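Local coordinates for protein Ufm1-specific protease (Caenorhabditis elegans, PDB 5EJJ) that hydrolyses, as a thiol protease, the peptide bond at the C terminus of the ubiquitin-like modifier ufm-1, and is required to localise certain odorant receptors to olfactory cilia, at residues 36-41 / 64-69; 47-52 / 77-82; 357-362 / 377-382; 406-411 / 487-492. All blocks are in the same frame, centred on the assembly; numbering follows the deposited sequence.

How the contacts relate
The four contacts form two pairs on opposite sides of the centre of the chain, with pair-to-pair centre distances of about 30 to 34 Å. Contacts 1 and 2, centres about 11 Å apart, share the sheet of the N-terminal MPN domain: Val37 N of contact 1 probably bonds to Gly77 O of contact 2 at 2.8 Å, and Leu65 packs on Leu50. Contacts 3 and 4, centres about 10 Å apart, meet at helix 396-409, where Asn380 N lies 2.7 Å from Ser406 OG, a probable hydrogen bond. Contact 3 lies closest to the probable active site: the side chain of Tyr381 is about 5 Å from that of Asp520 and about 7 Å from that of His522.

Contact 1: residues 36-41 / 64-69; sequences FVFGRK and FLESSL
Helix 59-68 packs on one face of the mixed sheet of the N-terminal MPN domain, and residues 64-69, which include its C-terminal part, meet residues 36-41 of strand 33-40, an inner strand of that sheet. The short axes run nearly alongside, 24° apart, and approach to 10.4 Å. Phe38 carries most of the contact. With CG anti to its carbonyl carbon, its ring reaches toward the helix and takes Leu69 CD1 over one face, 3.5 Å from Phe38 CG. The far end of the ring lies against the helix itself: Phe38 CZ is 3.6 Å from Leu65 CB, and Phe38 CE1 is 4.0 Å from Glu66 CB. Leu65 crosses both phenylalanines at about a right angle, sending CD1 on to Phe36 CD1 at 3.6 Å. An alanine at Phe38 would remove the ring and with it the CH-pi partner of Leu69, and would probably loosen the packing of Leu65 on the strand. Glu66 contributes only its aliphatic root here, since its carboxylate turns to a salt bridge with Arg62 and a hydrogen bond from Leu75 N. On the helix, Phe64 O accepts bonds from the hydroxyls of both Ser67 and Ser68. Strand and helix are therefore joined by dispersion and CH-pi contact between buried apolar groups, while the Glu66 carboxylate and the serine hydroxyls are bonded within the helix or to residues outside the contact.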
loop_
_atom_site.group_PDB
_atom_site.type_symbol
_atom_site.label_atom_id
_atom_site.label_comp_id
_atom_site.label_asym_id
_atom_site.label_seq_id
_atom_site.Cartn_x
_atom_site.Cartn_y
_atom_site.Cartn_z
ATOM N N PHE A 36 -2.447 -16.939 -13.571
ATOM C CA PHE A 36 -2.926 -15.935 -14.525
ATOM C C PHE A 36 -1.980 -14.732 -14.677
ATOM O O PHE A 36 -1.263 -14.364 -13.739
ATOM C CB PHE A 36 -4.329 -15.458 -14.150
ATOM C CG PHE A 36 -5.215 -16.549 -13.657
ATOM C CD1 PHE A 36 -5.403 -16.738 -12.293
ATOM C CD2 PHE A 36 -5.848 -17.404 -14.551
ATOM C CE1 PHE A 36 -6.229 -17.748 -11.825
ATOM C CE2 PHE A 36 -6.670 -18.420 -14.098
ATOM C CZ PHE A 36 -6.864 -18.592 -12.731
ATOM N N VAL A 37 -2.005 -14.126 -15.863
ATOM C CA VAL A 37 -1.153 -12.987 -16.194
ATOM C C VAL A 37 -1.998 -11.758 -16.564
ATOM O O VAL A 37 -2.763 -11.771 -17.531
ATOM C CB VAL A 37 -0.175 -13.354 -17.334
ATOM C CG1 VAL A 37 0.749 -12.215 -17.665
ATOM C CG2 VAL A 37 0.617 -14.559 -16.946
ATOM N N PHE A 38 -1.866 -10.702 -15.771
ATOM C CA PHE A 38 -2.710 -9.532 -15.907
ATOM C C PHE A 38 -1.852 -8.368 -16.357
ATOM O O PHE A 38 -0.681 -8.283 -15.992
ATOM C CB PHE A 38 -3.361 -9.209 -14.577
ATOM C CG PHE A 38 -4.364 -10.222 -14.131
ATOM C CD1 PHE A 38 -5.650 -10.217 -14.653
ATOM C CD2 PHE A 38 -4.037 -11.164 -13.174
ATOM C CE1 PHE A 38 -6.605 -11.148 -14.233
ATOM C CE2 PHE A 38 -4.968 -12.094 -12.743
ATOM C CZ PHE A 38 -6.263 -12.091 -13.271
ATOM N N GLY A 39 -2.417 -7.469 -17.157
ATOM C CA GLY A 39 -1.595 -6.436 -17.739
ATOM C C GLY A 39 -2.345 -5.401 -18.528
ATOM O O GLY A 39 -3.572 -5.455 -18.645
ATOM N N ARG A 40 -1.590 -4.440 -19.052
ATOM C CA ARG A 40 -2.122 -3.397 -19.900
ATOM C C ARG A 40 -2.026 -3.844 -21.367
ATOM O O ARG A 40 -0.981 -3.711 -22.011
ATOM C CB ARG A 40 -1.359 -2.101 -19.650
ATOM C CG ARG A 40 -1.463 -1.595 -18.215
ATOM C CD ARG A 40 -0.549 -0.385 -17.940
ATOM N NE ARG A 40 -0.729 0.095 -16.571
ATOM C CZ ARG A 40 0.252 0.514 -15.779
ATOM N NH1 ARG A 40 1.503 0.513 -16.214
ATOM N NH2 ARG A 40 -0.022 0.946 -14.552
ATOM N N LYS A 41 -3.130 -4.388 -21.876
ATOM C CA LYS A 41 -3.185 -5.066 -23.169
ATOM C C LYS A 41 -2.749 -4.225 -24.344
ATOM O O LYS A 41 -2.131 -4.731 -25.258
ATOM C CB LYS A 41 -4.597 -5.584 -23.430
ATOM C CG LYS A 41 -4.713 -6.586 -24.561
ATOM C CD LYS A 41 -5.909 -7.478 -24.285
ATOM C CE LYS A 41 -6.588 -7.998 -25.543
ATOM N NZ LYS A 41 -8.042 -8.244 -25.233
ATOM N N PHE A 64 -12.654 -13.213 -9.764
ATOM C CA PHE A 64 -12.413 -12.482 -8.526
ATOM C C PHE A 64 -11.144 -11.637 -8.621
ATOM O O PHE A 64 -11.131 -10.481 -8.206
ATOM C CB PHE A 64 -12.336 -13.376 -7.301
ATOM C CG PHE A 64 -12.155 -12.599 -6.039
ATOM C CD1 PHE A 64 -13.231 -11.910 -5.468
ATOM C CD2 PHE A 64 -10.900 -12.498 -5.445
ATOM C CE1 PHE A 64 -13.070 -11.172 -4.311
ATOM C CE2 PHE A 64 -10.722 -11.762 -4.287
ATOM C CZ PHE A 64 -11.805 -11.097 -3.715
ATOM N N LEU A 65 -10.085 -12.219 -9.172
ATOM C CA LEU A 65 -8.829 -11.505 -9.323
ATOM C C LEU A 65 -9.016 -10.232 -10.119
ATOM O O LEU A 65 -8.700 -9.154 -9.627
ATOM C CB LEU A 65 -7.755 -12.381 -9.975
ATOM C CG LEU A 65 -7.317 -13.583 -9.134
ATOM C CD1 LEU A 65 -6.165 -14.244 -9.798
ATOM C CD2 LEU A 65 -6.951 -13.185 -7.735
ATOM N N GLU A 66 -9.553 -10.356 -11.332
ATOM C CA GLU A 66 -9.661 -9.234 -12.266
ATOM C C GLU A 66 -10.493 -8.092 -11.679
ATOM O O GLU A 66 -10.192 -6.923 -11.911
ATOM C CB GLU A 66 -10.238 -9.715 -13.602
ATOM C CG GLU A 66 -10.050 -8.782 -14.816
ATOM C CD GLU A 66 -10.098 -9.569 -16.161
ATOM O OE1 GLU A 66 -9.887 -8.975 -17.259
ATOM O OE2 GLU A 66 -10.348 -10.806 -16.112
ATOM N N SER A 67 -11.506 -8.416 -10.883
ATOM C CA SER A 67 -12.358 -7.375 -10.341
ATOM C C SER A 67 -11.627 -6.591 -9.263
ATOM O O SER A 67 -12.075 -5.528 -8.817
ATOM C CB SER A 67 -13.643 -7.972 -9.761
ATOM O OG SER A 67 -13.501 -8.340 -8.395
ATOM N N SER A 68 -10.496 -7.124 -8.832
ATOM C CA SER A 68 -9.754 -6.508 -7.749
ATOM C C SER A 68 -8.593 -5.659 -8.213
ATOM O O SER A 68 -8.006 -4.944 -7.422
ATOM C CB SER A 68 -9.265 -7.579 -6.814
ATOM O OG SER A 68 -10.393 -8.253 -6.285
ATOM N N LEU A 69 -8.276 -5.736 -9.499
ATOM C CA LEU A 69 -7.193 -4.974 -10.082
ATOM C C LEU A 69 -7.709 -3.666 -10.677
ATOM O O LEU A 69 -8.908 -3.508 -10.907
ATOM C CB LEU A 69 -6.516 -5.811 -11.149
ATOM C CG LEU A 69 -6.227 -7.202 -10.615
ATOM C CD1 LEU A 69 -5.620 -8.043 -11.688
ATOM C CD2 LEU A 69 -5.285 -7.088 -9.464
#

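Contact 2: residues 47-52 / 77-82; sequences IHVLFA and GNLNID
The Phe51 ring is approached obliquely by two aliphatic branches from residues 77-82, both directed at its CD2-CE2 side. Leu79 comes closest, CD2 lying 3.6 Å from Phe51 CE2 and CD1 3.7 Å from the same CE2 atom, while Ile81 CD1 stands 4.0 Å from Phe51 CE2. Tyr15 meets the Phe51 ring edge-to-face from helix 8-19. Earlier in the strand, the His48 ring carries Ile47 CG2 over one face, 3.7 Å above its plane. Strands 45-53 and 74-81 are not neighbours in the four-stranded sheet of the MPN domain; both pair antiparallel with 33-40, which runs between them. Their short axes approach to 8.3 Å at 47°, so the side chains meet across the middle strand. Where 45-53 pairs with that strand, Ile47 and His48 both face Phe38 in a classic beta bulge. Leu79 has CG between the backbone N and the carbonyl carbon (chi1 67°), the crowded position, and its CD2 also touches Val49 CG1 at 3.6 Å. An alanine at Phe51 would remove the ring, and would probably leave Leu79 and Ile81 less tightly packed against strand 45-53. Met11 of helix 8-19 touches both Val49 and Phe51.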
loop_
_atom_site.group_PDB
_atom_site.type_symbol
_atom_site.label_atom_id
_atom_site.label_comp_id
_atom_site.label_asym_id
_atom_site.label_seq_id
_atom_site.Cartn_x
_atom_site.Cartn_y
_atom_site.Cartn_z
ATOM N N ILE A 47 1.524 -6.492 -15.774
ATOM C CA ILE A 47 1.652 -5.799 -14.495
ATOM C C ILE A 47 1.628 -6.753 -13.306
ATOM O O ILE A 47 2.326 -6.525 -12.331
ATOM C CB ILE A 47 0.571 -4.709 -14.313
ATOM C CG1 ILE A 47 0.647 -3.696 -15.440
ATOM C CG2 ILE A 47 0.739 -3.982 -13.011
ATOM C CD1 ILE A 47 1.938 -2.996 -15.504
ATOM N N HIS A 48 0.820 -7.807 -13.380
ATOM C CA HIS A 48 0.659 -8.752 -12.268
ATOM C C HIS A 48 0.734 -10.188 -12.759
ATOM O O HIS A 48 -0.058 -10.594 -13.600
ATOM C CB HIS A 48 -0.701 -8.601 -11.592
ATOM C CG HIS A 48 -0.949 -7.255 -10.984
ATOM N ND1 HIS A 48 -0.250 -6.789 -9.891
ATOM C CD2 HIS A 48 -1.850 -6.293 -11.295
ATOM C CE1 HIS A 48 -0.690 -5.583 -9.573
ATOM N NE2 HIS A 48 -1.663 -5.259 -10.408
ATOM N N VAL A 49 1.670 -10.967 -12.236
ATOM C CA VAL A 49 1.652 -12.391 -12.492
ATOM C C VAL A 49 1.171 -13.105 -11.235
ATOM O O VAL A 49 1.818 -13.066 -10.192
ATOM C CB VAL A 49 3.013 -12.895 -12.934
ATOM C CG1 VAL A 49 2.953 -14.384 -13.154
ATOM C CG2 VAL A 49 3.420 -12.198 -14.214
ATOM N N LEU A 50 0.003 -13.724 -11.314
ATOM C CA LEU A 50 -0.549 -14.363 -10.125
ATOM C C LEU A 50 -0.529 -15.888 -10.201
ATOM O O LEU A 50 -1.159 -16.489 -11.072
ATOM C CB LEU A 50 -1.939 -13.836 -9.827
ATOM C CG LEU A 50 -1.920 -12.365 -9.412
ATOM C CD1 LEU A 50 -3.351 -11.823 -9.218
ATOM C CD2 LEU A 50 -1.046 -12.149 -8.159
ATOM N N PHE A 51 0.219 -16.502 -9.288
ATOM C CA PHE A 51 0.346 -17.951 -9.246
ATOM C C PHE A 51 -0.753 -18.576 -8.384
ATOM O O PHE A 51 -1.242 -17.962 -7.421
ATOM C CB PHE A 51 1.728 -18.338 -8.719
ATOM C CG PHE A 51 2.846 -17.941 -9.618
ATOM C CD1 PHE A 51 3.528 -16.759 -9.413
ATOM C CD2 PHE A 51 3.212 -18.738 -10.683
ATOM C CE1 PHE A 51 4.572 -16.379 -10.254
ATOM C CE2 PHE A 51 4.252 -18.360 -11.543
ATOM C CZ PHE A 51 4.929 -17.182 -11.329
ATOM N N ALA A 52 -1.133 -19.803 -8.734
ATOM C CA ALA A 52 -2.155 -20.542 -7.996
ATOM C C ALA A 52 -2.011 -22.055 -8.169
ATOM O O ALA A 52 -1.648 -22.538 -9.256
ATOM C CB ALA A 52 -3.533 -20.113 -8.439
ATOM N N GLY A 77 -2.962 -13.191 -20.352
ATOM C CA GLY A 77 -2.430 -14.517 -20.606
ATOM C C GLY A 77 -2.425 -15.401 -19.374
ATOM O O GLY A 77 -2.915 -15.015 -18.314
ATOM N N ASN A 78 -1.870 -16.601 -19.514
ATOM C CA ASN A 78 -1.681 -17.515 -18.383
ATOM C C ASN A 78 -0.289 -18.129 -18.425
ATOM O O ASN A 78 0.540 -17.793 -19.273
ATOM C CB ASN A 78 -2.713 -18.644 -18.379
ATOM C CG ASN A 78 -2.867 -19.331 -19.763
ATOM O OD1 ASN A 78 -1.977 -19.270 -20.631
ATOM N ND2 ASN A 78 -4.020 -19.973 -19.968
ATOM N N LEU A 79 -0.026 -19.051 -17.515
ATOM C CA LEU A 79 1.320 -19.568 -17.430
ATOM C C LEU A 79 1.322 -21.061 -17.195
ATOM O O LEU A 79 0.414 -21.600 -16.567
ATOM C CB LEU A 79 2.125 -18.815 -16.356
ATOM C CG LEU A 79 1.704 -18.988 -14.891
ATOM C CD1 LEU A 79 2.469 -20.111 -14.221
ATOM C CD2 LEU A 79 1.887 -17.697 -14.124
ATOM N N ASN A 80 2.357 -21.710 -17.726
ATOM C CA ASN A 80 2.566 -23.138 -17.567
ATOM C C ASN A 80 3.923 -23.427 -16.956
ATOM O O ASN A 80 4.950 -23.110 -17.550
ATOM C CB ASN A 80 2.499 -23.823 -18.920
ATOM C CG ASN A 80 2.225 -25.290 -18.795
ATOM O OD1 ASN A 80 2.244 -25.834 -17.685
ATOM N ND2 ASN A 80 1.958 -25.949 -19.927
ATOM N N ILE A 81 3.934 -24.031 -15.776
ATOM C CA ILE A 81 5.192 -24.359 -15.112
ATOM C C ILE A 81 5.615 -25.822 -15.303
ATOM O O ILE A 81 4.903 -26.746 -14.888
ATOM C CB ILE A 81 5.112 -24.094 -13.617
ATOM C CG1 ILE A 81 4.813 -22.628 -13.341
ATOM C CG2 ILE A 81 6.412 -24.487 -12.947
ATOM C CD1 ILE A 81 4.838 -22.315 -11.851
ATOM N N ASP A 82 6.781 -26.015 -15.917
ATOM C CA ASP A 82 7.355 -27.340 -16.143
ATOM C C ASP A 82 6.482 -28.187 -17.057
ATOM O O ASP A 82 6.515 -29.407 -16.998
ATOM C CB ASP A 82 7.600 -28.064 -14.814
ATOM C CG ASP A 82 8.784 -27.500 -14.047
ATOM O OD1 ASP A 82 9.839 -27.247 -14.683
ATOM O OD2 ASP A 82 8.667 -27.323 -12.807
#

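Contact 3: residues 357-362 / 377-382; sequences REPHLS and GPYNYH
Two irregular segments, running 96° apart, meet through a single beta bridge between Arg357 and Asn380, whose CA atoms are 4.6 Å apart. Beside it Glu358 N donates to Tyr379 O at 3.1 Å, nearly along the C=O axis and with a fairly straight N-H (159°). Arg357 CA-H points to the same carbonyl oxygen. Tyr379 dominates the side-chain packing. Its CG sits between the backbone N and the carbonyl carbon (chi1 57°), and from there the ring runs along residues 358-360: Glu358 CA lies over one face, 4.2 Å from the Tyr379 ring centroid, and Pro359 CD rests obliquely against CE1. At the tip, Tyr379 OH accepts from His360 N at 3.3 Å and shares a hydrogen bond with His360 ND1 at 3.0 Å. The two rings meet rim to rim, ND1 in the plane of the tyrosine. Arg357 and Glu358 also lie alongside Pro378, pointing the same way. Pro359 CG touches Tyr381 CB at 3.7 Å, and the hydroxyl of Tyr381 bonds to the backbone O of Asp520, a probable active-site residue. The buried phenol of Tyr379 is thus held by two bonds to one residue, His360, which fix its tip on the 357-362 segment, while Tyr381, two residues on, links the 377-382 loop to the backbone of Asp520 and so to the probable active site.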
loop_
_atom_site.group_PDB
_atom_site.type_symbol
_atom_site.label_atom_id
_atom_site.label_comp_id
_atom_site.label_asym_id
_atom_site.label_seq_id
_atom_site.Cartn_x
_atom_site.Cartn_y
_atom_site.Cartn_z
ATOM N N ARG A 357 2.774 11.368 5.198
ATOM C CA ARG A 357 3.116 9.943 5.143
ATOM C C ARG A 357 4.400 9.770 4.341
ATOM O O ARG A 357 4.485 10.219 3.201
ATOM C CB ARG A 357 1.966 9.127 4.534
ATOM C CG ARG A 357 2.147 7.606 4.513
ATOM C CD ARG A 357 1.075 6.965 3.619
ATOM N NE ARG A 357 1.015 5.495 3.627
ATOM C CZ ARG A 357 -0.028 4.781 4.072
ATOM N NH1 ARG A 357 -1.109 5.391 4.572
ATOM N NH2 ARG A 357 0.000 3.448 4.017
ATOM N N GLU A 358 5.400 9.147 4.963
ATOM C CA GLU A 358 6.704 8.876 4.345
ATOM C C GLU A 358 7.373 10.087 3.682
ATOM O O GLU A 358 7.382 10.198 2.457
ATOM C CB GLU A 358 6.596 7.713 3.358
ATOM C CG GLU A 358 6.263 6.380 4.032
ATOM C CD GLU A 358 6.363 5.179 3.093
ATOM O OE1 GLU A 358 5.407 4.983 2.299
ATOM O OE2 GLU A 358 7.390 4.440 3.157
ATOM N N PRO A 359 7.936 11.004 4.492
ATOM C CA PRO A 359 8.629 12.157 3.917
ATOM C C PRO A 359 9.916 11.723 3.267
ATOM O O PRO A 359 10.279 12.279 2.244
ATOM C CB PRO A 359 8.940 13.022 5.135
ATOM C CG PRO A 359 7.950 12.601 6.153
ATOM C CD PRO A 359 7.806 11.136 5.950
ATOM N N HIS A 360 10.587 10.722 3.821
ATOM C CA HIS A 360 11.875 10.316 3.267
ATOM C C HIS A 360 11.759 9.829 1.828
ATOM O O HIS A 360 12.770 9.564 1.178
ATOM C CB HIS A 360 12.542 9.245 4.134
ATOM C CG HIS A 360 12.292 7.845 3.669
ATOM N ND1 HIS A 360 11.145 7.144 3.994
ATOM C CD2 HIS A 360 13.042 7.009 2.912
ATOM C CE1 HIS A 360 11.201 5.940 3.454
ATOM N NE2 HIS A 360 12.342 5.833 2.791
ATOM N N LEU A 361 10.523 9.700 1.341
ATOM C CA LEU A 361 10.273 9.278 -0.035
ATOM C C LEU A 361 10.032 10.485 -0.929
ATOM O O LEU A 361 9.371 10.387 -1.963
ATOM C CB LEU A 361 9.088 8.310 -0.123
ATOM C CG LEU A 361 9.255 6.896 0.445
ATOM C CD1 LEU A 361 8.019 6.075 0.157
ATOM C CD2 LEU A 361 10.510 6.197 -0.076
ATOM N N SER A 362 10.569 11.628 -0.515
ATOM C CA SER A 362 10.529 12.844 -1.315
ATOM C C SER A 362 11.945 13.388 -1.432
ATOM O O SER A 362 12.144 14.556 -1.733
ATOM C CB SER A 362 9.604 13.890 -0.682
ATOM O OG SER A 362 8.369 13.320 -0.273
ATOM N N GLY A 377 8.279 -0.396 6.178
ATOM C CA GLY A 377 6.965 0.028 5.707
ATOM C C GLY A 377 6.768 1.537 5.684
ATOM O O GLY A 377 7.739 2.287 5.604
ATOM N N PRO A 378 5.506 2.001 5.734
ATOM C CA PRO A 378 5.169 3.433 5.881
ATOM C C PRO A 378 5.005 3.907 7.351
ATOM O O PRO A 378 4.800 3.083 8.240
ATOM C CB PRO A 378 3.819 3.531 5.161
ATOM C CG PRO A 378 3.179 2.244 5.492
ATOM C CD PRO A 378 4.306 1.199 5.437
ATOM N N TYR A 379 5.066 5.221 7.568
ATOM C CA TYR A 379 4.951 5.841 8.893
ATOM C C TYR A 379 4.483 7.282 8.667
ATOM O O TYR A 379 4.478 7.749 7.529
ATOM C CB TYR A 379 6.324 5.867 9.584
ATOM C CG TYR A 379 7.338 6.600 8.742
ATOM C CD1 TYR A 379 7.517 7.967 8.870
ATOM C CD2 TYR A 379 8.062 5.934 7.768
ATOM C CE1 TYR A 379 8.402 8.645 8.074
ATOM C CE2 TYR A 379 8.960 6.601 6.959
ATOM C CZ TYR A 379 9.128 7.962 7.112
ATOM O OH TYR A 379 10.021 8.635 6.301
ATOM N N ASN A 380 4.123 7.998 9.733
ATOM C CA ASN A 380 3.881 9.448 9.633
ATOM C C ASN A 380 4.970 10.280 10.309
ATOM O O ASN A 380 5.750 9.770 11.109
ATOM C CB ASN A 380 2.522 9.855 10.211
ATOM C CG ASN A 380 1.361 9.478 9.313
ATOM O OD1 ASN A 380 1.409 9.683 8.093
ATOM N ND2 ASN A 380 0.306 8.914 9.913
ATOM N N TYR A 381 5.000 11.569 9.993
ATOM C CA TYR A 381 5.980 12.487 10.559
ATOM C C TYR A 381 5.332 13.335 11.643
ATOM O O TYR A 381 4.588 14.262 11.338
ATOM C CB TYR A 381 6.517 13.398 9.458
ATOM C CG TYR A 381 7.600 14.360 9.892
ATOM C CD1 TYR A 381 8.306 14.166 11.075
ATOM C CD2 TYR A 381 7.915 15.469 9.116
ATOM C CE1 TYR A 381 9.286 15.047 11.474
ATOM C CE2 TYR A 381 8.896 16.350 9.502
ATOM C CZ TYR A 381 9.580 16.138 10.682
ATOM O OH TYR A 381 10.563 17.021 11.071
ATOM N N HIS A 382 5.615 13.017 12.905
ATOM C CA HIS A 382 5.176 13.854 14.018
ATOM C C HIS A 382 6.324 14.739 14.500
ATOM O O HIS A 382 7.498 14.381 14.369
ATOM C CB HIS A 382 4.672 13.004 15.178
ATOM C CG HIS A 382 3.619 12.016 14.791
ATOM N ND1 HIS A 382 2.331 12.072 15.282
ATOM C CD2 HIS A 382 3.665 10.937 13.974
ATOM C CE1 HIS A 382 1.630 11.069 14.787
ATOM N NE2 HIS A 382 2.414 10.367 13.986
#

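Contact 4: residues 406-411 / 487-492; sequences SWFILN and SGTPVM
Trp407, near the end of helix 396-409, has CG anti to its backbone N (chi1 -179°) and reaches across to the loop that leads into strand 491-494. Its CB begins the contact, 3.8 Å from Pro490 CD. The same proline carbon then lies over the five-membered ring, 3.6 Å from Trp407 CD1. Further out, Trp407 NE1 passes 3.5 Å from Gly488 O without a hydrogen bond. Thr489 CG2 covers the six-membered ring almost squarely, 3.6 Å from its centroid and 10° off the normal, and lies 3.7 Å from both CZ3 and CH2 of Trp407. On the opposite face sits Asn411 ND2, which also donates to Trp407 O at 2.8 Å and so closes back on its own helix end. Trp407 CE3 stands over the centre of the Phe408 ring, whose CZ reaches Thr489 CG2. The hydroxyl of Thr489 bonds to Pro557 O, consistent with the rotation turning its methyl to the indole. Helix end and strand entry in the C78 peptidase region are thereby joined by CH-pi contacts: the indole is held between an amide on one face and threonine and proline carbons on the other, and the join depends on shape more than on polar bonds.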
loop_
_atom_site.group_PDB
_atom_site.type_symbol
_atom_site.label_atom_id
_atom_site.label_comp_id
_atom_site.label_asym_id
_atom_site.label_seq_id
_atom_site.Cartn_x
_atom_site.Cartn_y
_atom_site.Cartn_z
ATOM N N SER A 406 2.908 5.522 14.794
ATOM C CA SER A 406 2.230 5.610 13.515
ATOM C C SER A 406 2.679 4.485 12.584
ATOM O O SER A 406 1.877 3.948 11.817
ATOM C CB SER A 406 2.462 6.974 12.878
ATOM O OG SER A 406 3.715 7.026 12.223
ATOM N N TRP A 407 3.948 4.106 12.665
ATOM C CA TRP A 407 4.427 3.005 11.839
ATOM C C TRP A 407 3.667 1.738 12.171
ATOM O O TRP A 407 3.377 0.946 11.287
ATOM C CB TRP A 407 5.926 2.783 12.003
ATOM C CG TRP A 407 6.509 1.691 11.163
ATOM C CD1 TRP A 407 7.259 1.848 10.048
ATOM C CD2 TRP A 407 6.420 0.274 11.390
ATOM N NE1 TRP A 407 7.637 0.621 9.550
ATOM C CE2 TRP A 407 7.130 -0.360 10.357
ATOM C CE3 TRP A 407 5.804 -0.520 12.359
ATOM C CZ2 TRP A 407 7.243 -1.741 10.268
ATOM C CZ3 TRP A 407 5.918 -1.907 12.257
ATOM C CH2 TRP A 407 6.633 -2.495 11.227
ATOM N N PHE A 408 3.330 1.542 13.440
ATOM C CA PHE A 408 2.619 0.324 13.831
ATOM C C PHE A 408 1.141 0.253 13.377
ATOM O O PHE A 408 0.594 -0.849 13.193
ATOM C CB PHE A 408 2.790 0.032 15.332
ATOM C CG PHE A 408 4.078 -0.678 15.663
ATOM C CD1 PHE A 408 5.210 0.042 16.025
ATOM C CD2 PHE A 408 4.161 -2.068 15.588
ATOM C CE1 PHE A 408 6.398 -0.614 16.310
ATOM C CE2 PHE A 408 5.351 -2.735 15.869
ATOM C CZ PHE A 408 6.471 -2.007 16.225
ATOM N N ILE A 409 0.491 1.397 13.181
ATOM C CA ILE A 409 -0.837 1.320 12.598
ATOM C C ILE A 409 -0.747 1.206 11.080
ATOM O O ILE A 409 -1.291 0.266 10.484
ATOM C CB ILE A 409 -1.807 2.424 13.078
ATOM C CG1 ILE A 409 -1.194 3.808 12.965
ATOM C CG2 ILE A 409 -2.178 2.199 14.546
ATOM C CD1 ILE A 409 -1.740 4.771 14.045
ATOM N N LEU A 410 0.017 2.098 10.457
ATOM C CA LEU A 410 0.183 2.075 9.002
ATOM C C LEU A 410 0.742 0.757 8.460
ATOM O O LEU A 410 0.869 0.592 7.243
ATOM C CB LEU A 410 1.048 3.243 8.537
ATOM C CG LEU A 410 0.228 4.484 8.184
ATOM C CD1 LEU A 410 -0.824 4.734 9.230
ATOM C CD2 LEU A 410 1.087 5.719 8.023
ATOM N N ASN A 411 1.069 -0.179 9.352
ATOM C CA ASN A 411 1.645 -1.455 8.948
ATOM C C ASN A 411 0.829 -2.648 9.398
ATOM O O ASN A 411 1.216 -3.801 9.160
ATOM C CB ASN A 411 3.095 -1.558 9.384
ATOM C CG ASN A 411 4.025 -0.772 8.464
ATOM O OD1 ASN A 411 4.686 -1.344 7.588
ATOM N ND2 ASN A 411 4.050 0.551 8.634
ATOM N N SER A 487 13.501 -6.126 11.239
ATOM C CA SER A 487 12.387 -5.542 11.950
ATOM C C SER A 487 11.867 -4.334 11.167
ATOM O O SER A 487 10.673 -4.039 11.180
ATOM C CB SER A 487 12.814 -5.167 13.375
ATOM O OG SER A 487 13.305 -6.309 14.067
ATOM N N GLY A 488 12.774 -3.652 10.474
ATOM C CA GLY A 488 12.426 -2.543 9.601
ATOM C C GLY A 488 11.595 -1.407 10.174
ATOM O O GLY A 488 10.926 -0.702 9.429
ATOM N N THR A 489 11.642 -1.224 11.489
ATOM C CA THR A 489 10.927 -0.136 12.169
ATOM C C THR A 489 11.776 1.117 12.335
ATOM O O THR A 489 13.008 1.035 12.353
ATOM C CB THR A 489 10.515 -0.579 13.548
ATOM O OG1 THR A 489 11.647 -1.195 14.188
ATOM C CG2 THR A 489 9.393 -1.587 13.442
ATOM N N PRO A 490 11.130 2.284 12.465
ATOM C CA PRO A 490 11.968 3.469 12.656
ATOM C C PRO A 490 12.668 3.348 14.006
ATOM O O PRO A 490 12.150 2.708 14.933
ATOM C CB PRO A 490 10.967 4.633 12.665
ATOM C CG PRO A 490 9.653 4.050 12.219
ATOM C CD PRO A 490 9.699 2.596 12.582
ATOM N N VAL A 491 13.856 3.931 14.103
ATOM C CA VAL A 491 14.680 3.796 15.295
ATOM C C VAL A 491 14.734 5.117 16.039
ATOM O O VAL A 491 15.013 6.167 15.443
ATOM C CB VAL A 491 16.103 3.336 14.921
ATOM C CG1 VAL A 491 17.073 3.569 16.054
ATOM C CG2 VAL A 491 16.078 1.871 14.523
ATOM N N MET A 492 14.435 5.071 17.335
ATOM C CA MET A 492 14.635 6.247 18.158
ATOM C C MET A 492 16.040 6.238 18.739
ATOM O O MET A 492 16.445 5.301 19.453
ATOM C CB MET A 492 13.595 6.368 19.262
ATOM C CG MET A 492 13.871 7.536 20.222
ATOM S SD MET A 492 14.847 7.154 21.720
ATOM C CE MET A 492 14.849 8.776 22.476
#